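Local coordinates for protein oxalate biosynthetic component 1 (Burkholderia thailandensis, PDB 5IKY) that makes oxalate in quorum sensing-dependent oxalogenesis as a bifunctional enzyme that joins a serine hydrolase of the alpha/beta type to a lyase activity, at residues C931-S936 and A969-F974; F974-D979 and V989-A994; T1004-Y1009 and V1050-G1055. All blocks are in the same frame, centred on the assembly; numbering follows the deposited sequence.

Interaction 1 (C931-S936 and A969-F974); sequences CFAHSS and ALLVSF
In H934, chi1 of 171° puts CG anti to the backbone N, beside the carbonyl carbon, and chi2 near 66° then turns ND1 toward F974 O. ND1 donates to F974 O at 2.9 Å, with an N-H...O angle of 150°, and the oxygen sits at the ring edge, a little out of its plane. F932 and F974 both hold CG anti to the carbonyl carbon, and their rings come nearest at F932 CE1 and F974 CE1, 4.4 Å apart. Beside them V972 runs alongside F932, pointing the same way, with CB 3.9 Å from F932 CD1. C931, A933, L971 and S973 occupy the other face, where the CD2 branch of L971 lies 3.7 Å from A933 CB. The backbones pair as parallel strands of the alpha/beta-hydrolase sheet, in a ladder that includes V972 N to C931 O at 3.0 Å and F974 N to A933 O at 2.8 Å. S935 has a positive phi and leads, through S936, into helix 937-955, consistent with a nucleophile elbow; its OG is hydrogen-bonded to H1069 NE2, probably the serine-histidine pair of the hydrolase. W780 and F805 stack on F932, while helix 1071-1076 packs against H934 and F974.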
loop_
_atom_site.group_PDB
_atom_site.type_symbol
_atom_site.label_atom_id
_atom_site.label_comp_id
_atom_site.label_asym_id
_atom_site.label_seq_id
_atom_site.Cartn_x
_atom_site.Cartn_y
_atom_site.Cartn_z
ATOM N N CYS A 931 -17.303 -2.350 -30.469
ATOM C CA CYS A 931 -17.108 -3.595 -29.736
ATOM C C CYS A 931 -16.826 -3.374 -28.253
ATOM O O CYS A 931 -16.116 -2.443 -27.876
ATOM C CB CYS A 931 -15.962 -4.403 -30.352
ATOM S SG CYS A 931 -16.143 -4.756 -32.114
ATOM N N PHE A 932 -17.395 -4.240 -27.421
ATOM C CA PHE A 932 -17.084 -4.264 -25.998
ATOM C C PHE A 932 -16.083 -5.377 -25.715
ATOM O O PHE A 932 -16.166 -6.459 -26.297
ATOM C CB PHE A 932 -18.350 -4.462 -25.164
ATOM C CG PHE A 932 -19.129 -3.199 -24.932
ATOM C CD1 PHE A 932 -18.482 -2.026 -24.578
ATOM C CD2 PHE A 932 -20.507 -3.182 -25.079
ATOM C CE1 PHE A 932 -19.197 -0.861 -24.364
ATOM C CE2 PHE A 932 -21.226 -2.021 -24.869
ATOM C CZ PHE A 932 -20.572 -0.859 -24.512
ATOM N N ALA A 933 -15.138 -5.105 -24.823
ATOM C CA ALA A 933 -14.126 -6.090 -24.467
ATOM C C ALA A 933 -13.963 -6.194 -22.958
ATOM O O ALA A 933 -14.037 -5.193 -22.244
ATOM C CB ALA A 933 -12.794 -5.746 -25.121
ATOM N N HIS A 934 -13.746 -7.414 -22.481
ATOM C CA HIS A 934 -13.457 -7.652 -21.073
ATOM C C HIS A 934 -12.420 -8.757 -20.921
ATOM O O HIS A 934 -12.414 -9.718 -21.692
ATOM C CB HIS A 934 -14.730 -8.017 -20.308
ATOM C CG HIS A 934 -14.475 -8.491 -18.910
ATOM N ND1 HIS A 934 -13.952 -7.673 -17.931
ATOM C CD2 HIS A 934 -14.659 -9.701 -18.332
ATOM C CE1 HIS A 934 -13.830 -8.359 -16.808
ATOM N NE2 HIS A 934 -14.253 -9.591 -17.024
ATOM N N SER A 935 -11.551 -8.607 -19.924
ATOM C CA SER A 935 -10.515 -9.593 -19.624
ATOM C C SER A 935 -9.614 -9.848 -20.832
ATOM O O SER A 935 -8.884 -8.959 -21.272
ATOM C CB SER A 935 -11.148 -10.904 -19.145
ATOM O OG SER A 935 -10.159 -11.836 -18.746
ATOM N N SER A 936 -9.678 -11.062 -21.370
ATOM C CA SER A 936 -8.852 -11.438 -22.513
ATOM C C SER A 936 -9.448 -10.947 -23.828
ATOM O O SER A 936 -8.914 -11.228 -24.900
ATOM C CB SER A 936 -8.670 -12.958 -22.560
ATOM O OG SER A 936 -9.924 -13.620 -22.535
ATOM N N ALA A 969 -13.904 1.142 -37.014
ATOM C CA ALA A 969 -14.146 0.254 -35.883
ATOM C C ALA A 969 -13.734 0.924 -34.576
ATOM O O ALA A 969 -12.859 1.790 -34.560
ATOM C CB ALA A 969 -13.401 -1.059 -36.066
ATOM N N LEU A 970 -14.365 0.516 -33.481
ATOM C CA LEU A 970 -14.111 1.119 -32.177
ATOM C C LEU A 970 -14.068 0.059 -31.079
ATOM O O LEU A 970 -14.748 -0.963 -31.167
ATOM C CB LEU A 970 -15.182 2.164 -31.864
ATOM C CG LEU A 970 -15.055 2.919 -30.543
ATOM C CD1 LEU A 970 -14.129 4.122 -30.681
ATOM C CD2 LEU A 970 -16.428 3.331 -30.053
ATOM N N LEU A 971 -13.271 0.307 -30.043
ATOM C CA LEU A 971 -13.105 -0.659 -28.963
ATOM C C LEU A 971 -13.178 -0.026 -27.577
ATOM O O LEU A 971 -12.464 0.931 -27.279
ATOM C CB LEU A 971 -11.773 -1.389 -29.114
ATOM C CG LEU A 971 -11.837 -2.900 -29.323
ATOM C CD1 LEU A 971 -10.438 -3.440 -29.537
ATOM C CD2 LEU A 971 -12.501 -3.571 -28.133
ATOM N N VAL A 972 -14.043 -0.574 -26.730
ATOM C CA VAL A 972 -14.101 -0.175 -25.330
ATOM C C VAL A 972 -13.813 -1.388 -24.451
ATOM O O VAL A 972 -14.596 -2.337 -24.411
ATOM C CB VAL A 972 -15.468 0.423 -24.954
ATOM C CG1 VAL A 972 -15.492 0.790 -23.477
ATOM C CG2 VAL A 972 -15.777 1.636 -25.820
ATOM N N SER A 973 -12.684 -1.354 -23.752
ATOM C CA SER A 973 -12.240 -2.500 -22.968
ATOM C C SER A 973 -12.303 -2.228 -21.468
ATOM O O SER A 973 -11.707 -1.272 -20.972
ATOM C CB SER A 973 -10.814 -2.893 -23.369
ATOM O OG SER A 973 -10.379 -4.047 -22.671
ATOM N N PHE A 974 -13.034 -3.076 -20.750
ATOM C CA PHE A 974 -13.080 -3.013 -19.295
ATOM C C PHE A 974 -12.241 -4.138 -18.702
ATOM O O PHE A 974 -12.547 -5.317 -18.885
ATOM C CB PHE A 974 -14.520 -3.097 -18.787
ATOM C CG PHE A 974 -15.357 -1.899 -19.132
ATOM C CD1 PHE A 974 -16.122 -1.880 -20.289
ATOM C CD2 PHE A 974 -15.377 -0.791 -18.303
ATOM C CE1 PHE A 974 -16.892 -0.778 -20.609
ATOM C CE2 PHE A 974 -16.144 0.315 -18.617
ATOM C CZ PHE A 974 -16.902 0.322 -19.772
#

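Interaction 2 (F974-D979 and V989-A994); sequences FGSAAD and VVDVTA
S976 and T993 approach D991 OD1 from opposite faces of the carboxylate. S976 OG comes from well above the plane, at 2.6 Å from D991 OD1, whereas T993 OG1 donates to D991 OD1 on the syn side over 3.0 Å. Chi1 of -180° carries D991 CG out toward the turning chain, where OD1 meets the two hydroxyls. Two hydroxyls therefore grip one buried oxygen, which should restrain the carboxylate's rotation. T993 OG1 has a second task: it accepts a hydrogen bond from S976 N at 2.9 Å, tying the backbone beyond the corner to the same polar cluster. S973 OG is hydrogen-bonded to S976 OG as well. Away from these hydroxyls the contact is apolar, with F974 and V992 side by side and pointing the same way; F974 CD2 lies 3.9 Å from V992 CB. Between the two regions G975 N makes a nearly straight bond to V992 O, 2.7 Å long, at the point where the chain bends through G975 with positive phi. Helix 937-955 supplies I938 against S976 and V989, helix 1071-1076 brings Y1074 up to F974 and T993, and strand 1049-1054 pairs with strand 988-992 beyond.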
loop_
_atom_site.group_PDB
_atom_site.type_symbol
_atom_site.label_atom_id
_atom_site.label_comp_id
_atom_site.label_asym_id
_atom_site.label_seq_id
_atom_site.Cartn_x
_atom_site.Cartn_y
_atom_site.Cartn_z
ATOM N N PHE A 974 -13.034 -3.076 -20.750
ATOM C CA PHE A 974 -13.080 -3.013 -19.295
ATOM C C PHE A 974 -12.241 -4.138 -18.702
ATOM O O PHE A 974 -12.547 -5.317 -18.885
ATOM C CB PHE A 974 -14.520 -3.097 -18.787
ATOM C CG PHE A 974 -15.357 -1.899 -19.132
ATOM C CD1 PHE A 974 -16.122 -1.880 -20.289
ATOM C CD2 PHE A 974 -15.377 -0.791 -18.303
ATOM C CE1 PHE A 974 -16.892 -0.778 -20.609
ATOM C CE2 PHE A 974 -16.144 0.315 -18.617
ATOM C CZ PHE A 974 -16.902 0.322 -19.772
ATOM N N GLY A 975 -11.181 -3.765 -17.994
ATOM C CA GLY A 975 -10.261 -4.738 -17.439
ATOM C C GLY A 975 -9.464 -5.427 -18.528
ATOM O O GLY A 975 -9.654 -6.614 -18.792
ATOM N N SER A 976 -8.572 -4.679 -19.169
ATOM C CA SER A 976 -7.714 -5.238 -20.205
ATOM C C SER A 976 -6.655 -6.148 -19.592
ATOM O O SER A 976 -5.769 -5.688 -18.872
ATOM C CB SER A 976 -7.052 -4.125 -21.017
ATOM O OG SER A 976 -8.025 -3.306 -21.638
ATOM N N ALA A 977 -6.756 -7.441 -19.882
ATOM C CA ALA A 977 -5.867 -8.437 -19.295
ATOM C C ALA A 977 -4.694 -8.762 -20.215
ATOM O O ALA A 977 -3.954 -9.719 -19.983
ATOM C CB ALA A 977 -6.644 -9.701 -18.965
ATOM N N ALA A 978 -4.530 -7.957 -21.259
ATOM C CA ALA A 978 -3.429 -8.124 -22.197
ATOM C C ALA A 978 -2.912 -6.761 -22.630
ATOM O O ALA A 978 -3.648 -5.775 -22.600
ATOM C CB ALA A 978 -3.868 -8.944 -23.404
ATOM N N ASP A 979 -1.644 -6.705 -23.026
ATOM C CA ASP A 979 -1.039 -5.453 -23.459
ATOM C C ASP A 979 -1.672 -4.939 -24.743
ATOM O O ASP A 979 -2.003 -5.715 -25.640
ATOM C CB ASP A 979 0.467 -5.621 -23.665
ATOM C CG ASP A 979 1.233 -5.678 -22.359
ATOM O OD1 ASP A 979 0.720 -5.168 -21.341
ATOM O OD2 ASP A 979 2.358 -6.222 -22.355
ATOM N N VAL A 989 -8.726 2.139 -28.979
ATOM C CA VAL A 989 -9.318 1.580 -27.769
ATOM C C VAL A 989 -9.506 2.608 -26.658
ATOM O O VAL A 989 -8.651 3.463 -26.436
ATOM C CB VAL A 989 -8.453 0.423 -27.207
ATOM C CG1 VAL A 989 -9.225 -0.363 -26.156
ATOM C CG2 VAL A 989 -7.990 -0.501 -28.327
ATOM N N VAL A 990 -10.639 2.521 -25.967
ATOM C CA VAL A 990 -10.804 3.190 -24.684
ATOM C C VAL A 990 -10.590 2.144 -23.596
ATOM O O VAL A 990 -11.363 1.193 -23.479
ATOM C CB VAL A 990 -12.190 3.841 -24.533
ATOM C CG1 VAL A 990 -12.401 4.307 -23.099
ATOM C CG2 VAL A 990 -12.342 5.000 -25.506
ATOM N N ASP A 991 -9.534 2.314 -22.811
ATOM C CA ASP A 991 -9.112 1.280 -21.873
ATOM C C ASP A 991 -9.402 1.647 -20.419
ATOM O O ASP A 991 -8.873 2.628 -19.894
ATOM C CB ASP A 991 -7.618 0.990 -22.060
ATOM C CG ASP A 991 -7.105 -0.084 -21.118
ATOM O OD1 ASP A 991 -7.903 -0.936 -20.672
ATOM O OD2 ASP A 991 -5.892 -0.079 -20.830
ATOM N N VAL A 992 -10.240 0.842 -19.774
ATOM C CA VAL A 992 -10.581 1.047 -18.372
ATOM C C VAL A 992 -10.152 -0.153 -17.530
ATOM O O VAL A 992 -10.852 -1.164 -17.472
ATOM C CB VAL A 992 -12.094 1.279 -18.185
ATOM C CG1 VAL A 992 -12.401 1.626 -16.735
ATOM C CG2 VAL A 992 -12.587 2.372 -19.123
ATOM N N THR A 993 -8.998 -0.042 -16.880
ATOM C CA THR A 993 -8.486 -1.132 -16.056
ATOM C C THR A 993 -8.191 -0.654 -14.635
ATOM O O THR A 993 -7.599 0.407 -14.436
ATOM C CB THR A 993 -7.215 -1.752 -16.672
ATOM O OG1 THR A 993 -7.508 -2.230 -17.991
ATOM C CG2 THR A 993 -6.712 -2.909 -15.823
ATOM N N ALA A 994 -8.615 -1.446 -13.656
ATOM C CA ALA A 994 -8.479 -1.081 -12.251
ATOM C C ALA A 994 -7.156 -1.554 -11.648
ATOM O O ALA A 994 -6.604 -2.577 -12.050
ATOM C CB ALA A 994 -9.647 -1.637 -11.452
#

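Interaction 3 (T1004-Y1009 and V1050-G1055); sequences TTSRHY and VARLTG
H1008 and T1054 mark the nearest approach of the two backbones, 6.2 Å between their CA atoms, where a loop with helical angles at 1007-1009 lies beside strand 1050-1054 and the side chains make the junction. R1052 carries most of it. Its chain bends at chi2 (98°) and again at chi3 (60°), and the guanidinium ends up between two layers: S1006 OG stands 3.9 Å from R1052 CZ over the centre of one face, and V1050 CG1 covers the opposite face. Y1009 crosses the arginine at about a right angle, its ring plane turned 79° from the guanidinium. Y1009 CE1 touches R1052 CD at 3.6 Å, and Y1009 OH reaches the guanidinium edge, 3.3 Å from NH1. H1008 also crosses R1052 at about a right angle, with CB 3.9 Å from R1052 CG and ring atom CD2 close to NE; its carbonyl O is 3.7 Å from T1054 CG2. S1006 OG also receives a weak bond from H1008 N (3.4 Å). R1052 NH2 is hydrogen-bonded to Q1042 OE1, while NH1 has a long, weak ion pair with D991 OD2. On its other side the loop is bonded to R710 and Q711 of the cap domain. The arrangement is a connection packed on the C-terminal part of an alpha/beta-hydrolase sheet, here through an arginine held between a serine hydroxyl and a valine methyl.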
loop_
_atom_site.group_PDB
_atom_site.type_symbol
_atom_site.label_atom_id
_atom_site.label_comp_id
_atom_site.label_asym_id
_atom_site.label_seq_id
_atom_site.Cartn_x
_atom_site.Cartn_y
_atom_site.Cartn_z
ATOM N N THR A 1004 -0.657 -7.782 -17.858
ATOM C CA THR A 1004 -0.209 -6.584 -18.562
ATOM C C THR A 1004 1.152 -6.106 -18.071
ATOM O O THR A 1004 1.660 -6.584 -17.056
ATOM C CB THR A 1004 -1.218 -5.435 -18.415
ATOM O OG1 THR A 1004 -1.542 -5.258 -17.029
ATOM C CG2 THR A 1004 -2.488 -5.746 -19.190
ATOM N N THR A 1005 1.740 -5.160 -18.798
ATOM C CA THR A 1005 3.060 -4.641 -18.451
ATOM C C THR A 1005 3.094 -3.117 -18.446
ATOM O O THR A 1005 4.138 -2.516 -18.201
ATOM C CB THR A 1005 4.147 -5.155 -19.422
ATOM O OG1 THR A 1005 3.848 -4.719 -20.754
ATOM C CG2 THR A 1005 4.226 -6.676 -19.392
ATOM N N SER A 1006 1.951 -2.496 -18.719
ATOM C CA SER A 1006 1.856 -1.040 -18.727
ATOM C C SER A 1006 1.998 -0.482 -17.315
ATOM O O SER A 1006 1.404 -1.007 -16.374
ATOM C CB SER A 1006 0.527 -0.590 -19.341
ATOM O OG SER A 1006 0.433 0.824 -19.390
ATOM N N ARG A 1007 2.785 0.581 -17.173
ATOM C CA ARG A 1007 3.008 1.198 -15.868
ATOM C C ARG A 1007 1.841 2.089 -15.441
ATOM O O ARG A 1007 1.731 2.464 -14.272
ATOM C CB ARG A 1007 4.302 2.015 -15.876
ATOM C CG ARG A 1007 5.561 1.198 -16.112
ATOM C CD ARG A 1007 6.799 2.078 -16.029
ATOM N NE ARG A 1007 8.028 1.329 -16.281
ATOM C CZ ARG A 1007 8.788 0.798 -15.331
ATOM N NH1 ARG A 1007 8.448 0.931 -14.055
ATOM N NH2 ARG A 1007 9.889 0.133 -15.654
ATOM N N HIS A 1008 0.973 2.423 -16.392
ATOM C CA HIS A 1008 -0.164 3.301 -16.127
ATOM C C HIS A 1008 -1.172 2.683 -15.159
ATOM O O HIS A 1008 -1.909 3.400 -14.481
ATOM C CB HIS A 1008 -0.867 3.669 -17.438
ATOM C CG HIS A 1008 -0.070 4.582 -18.316
ATOM N ND1 HIS A 1008 0.273 5.863 -17.941
ATOM C CD2 HIS A 1008 0.445 4.403 -19.556
ATOM C CE1 HIS A 1008 0.970 6.432 -18.909
ATOM N NE2 HIS A 1008 1.088 5.567 -19.901
ATOM N N TYR A 1009 -1.200 1.356 -15.095
ATOM C CA TYR A 1009 -2.144 0.647 -14.232
ATOM C C TYR A 1009 -1.716 0.663 -12.766
ATOM O O TYR A 1009 -2.488 0.285 -11.884
ATOM C CB TYR A 1009 -2.309 -0.804 -14.691
ATOM C CG TYR A 1009 -2.887 -0.978 -16.079
ATOM C CD1 TYR A 1009 -3.690 -0.000 -16.653
ATOM C CD2 TYR A 1009 -2.635 -2.131 -16.811
ATOM C CE1 TYR A 1009 -4.218 -0.165 -17.921
ATOM C CE2 TYR A 1009 -3.159 -2.305 -18.076
ATOM C CZ TYR A 1009 -3.947 -1.321 -18.627
ATOM O OH TYR A 1009 -4.463 -1.499 -19.888
ATOM N N VAL A 1050 -5.248 5.261 -28.055
ATOM C CA VAL A 1050 -5.597 4.563 -26.824
ATOM C C VAL A 1050 -5.912 5.531 -25.686
ATOM O O VAL A 1050 -5.075 6.349 -25.302
ATOM C CB VAL A 1050 -4.470 3.615 -26.375
ATOM C CG1 VAL A 1050 -4.818 2.970 -25.040
ATOM C CG2 VAL A 1050 -4.215 2.553 -27.437
ATOM N N ALA A 1051 -7.127 5.430 -25.155
ATOM C CA ALA A 1051 -7.541 6.231 -24.010
ATOM C C ALA A 1051 -7.352 5.446 -22.720
ATOM O O ALA A 1051 -8.208 4.646 -22.341
ATOM C CB ALA A 1051 -8.988 6.661 -24.157
ATOM N N ARG A 1052 -6.232 5.680 -22.047
ATOM C CA ARG A 1052 -5.901 4.944 -20.833
ATOM C C ARG A 1052 -6.386 5.672 -19.582
ATOM O O ARG A 1052 -5.918 6.768 -19.275
ATOM C CB ARG A 1052 -4.388 4.720 -20.750
ATOM C CG ARG A 1052 -3.965 3.643 -19.765
ATOM C CD ARG A 1052 -3.708 2.325 -20.474
ATOM N NE ARG A 1052 -2.648 2.443 -21.471
ATOM C CZ ARG A 1052 -2.190 1.430 -22.201
ATOM N NH1 ARG A 1052 -2.700 0.216 -22.050
ATOM N NH2 ARG A 1052 -1.221 1.633 -23.084
ATOM N N LEU A 1053 -7.324 5.063 -18.862
ATOM C CA LEU A 1053 -7.786 5.626 -17.596
ATOM C C LEU A 1053 -6.850 5.223 -16.462
ATOM O O LEU A 1053 -6.506 4.047 -16.317
ATOM C CB LEU A 1053 -9.215 5.176 -17.275
ATOM C CG LEU A 1053 -10.355 5.491 -18.246
ATOM C CD1 LEU A 1053 -11.676 5.538 -17.492
ATOM C CD2 LEU A 1053 -10.119 6.789 -19.000
ATOM N N THR A 1054 -6.442 6.199 -15.657
ATOM C CA THR A 1054 -5.559 5.935 -14.528
ATOM C C THR A 1054 -6.249 6.245 -13.204
ATOM O O THR A 1054 -7.130 7.103 -13.138
ATOM C CB THR A 1054 -4.255 6.754 -14.621
ATOM O OG1 THR A 1054 -4.558 8.154 -14.562
ATOM C CG2 THR A 1054 -3.524 6.450 -15.919
ATOM N N GLY A 1055 -5.844 5.536 -12.154
ATOM C CA GLY A 1055 -6.393 5.748 -10.827
ATOM C C GLY A 1055 -7.666 4.964 -10.583
ATOM O O GLY A 1055 -8.276 5.066 -9.518
#

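All three contacts reach the mixed sheet of the C-terminal, alpha/beta-hydrolase part of the chain, and they come in series along the sequence. Interactions 1 and 2 share F974 and strand 969-976, their centres about 8 Å apart; L971 O to V990 N and S973 O to V992 N probably continue the hydrogen bonding from one to the other. Interaction 3, centred about 7 Å from interaction 2, sets a loop against the next strand, 1049-1054, with T1005 OG1 bonded to D979 OD2. Interactions 1 and 3 do not touch, their centres being about 15 Å apart. Together they link the probable nucleophile strand, 929-935, across three successive neighbours to a loop that contacts the cap-domain region.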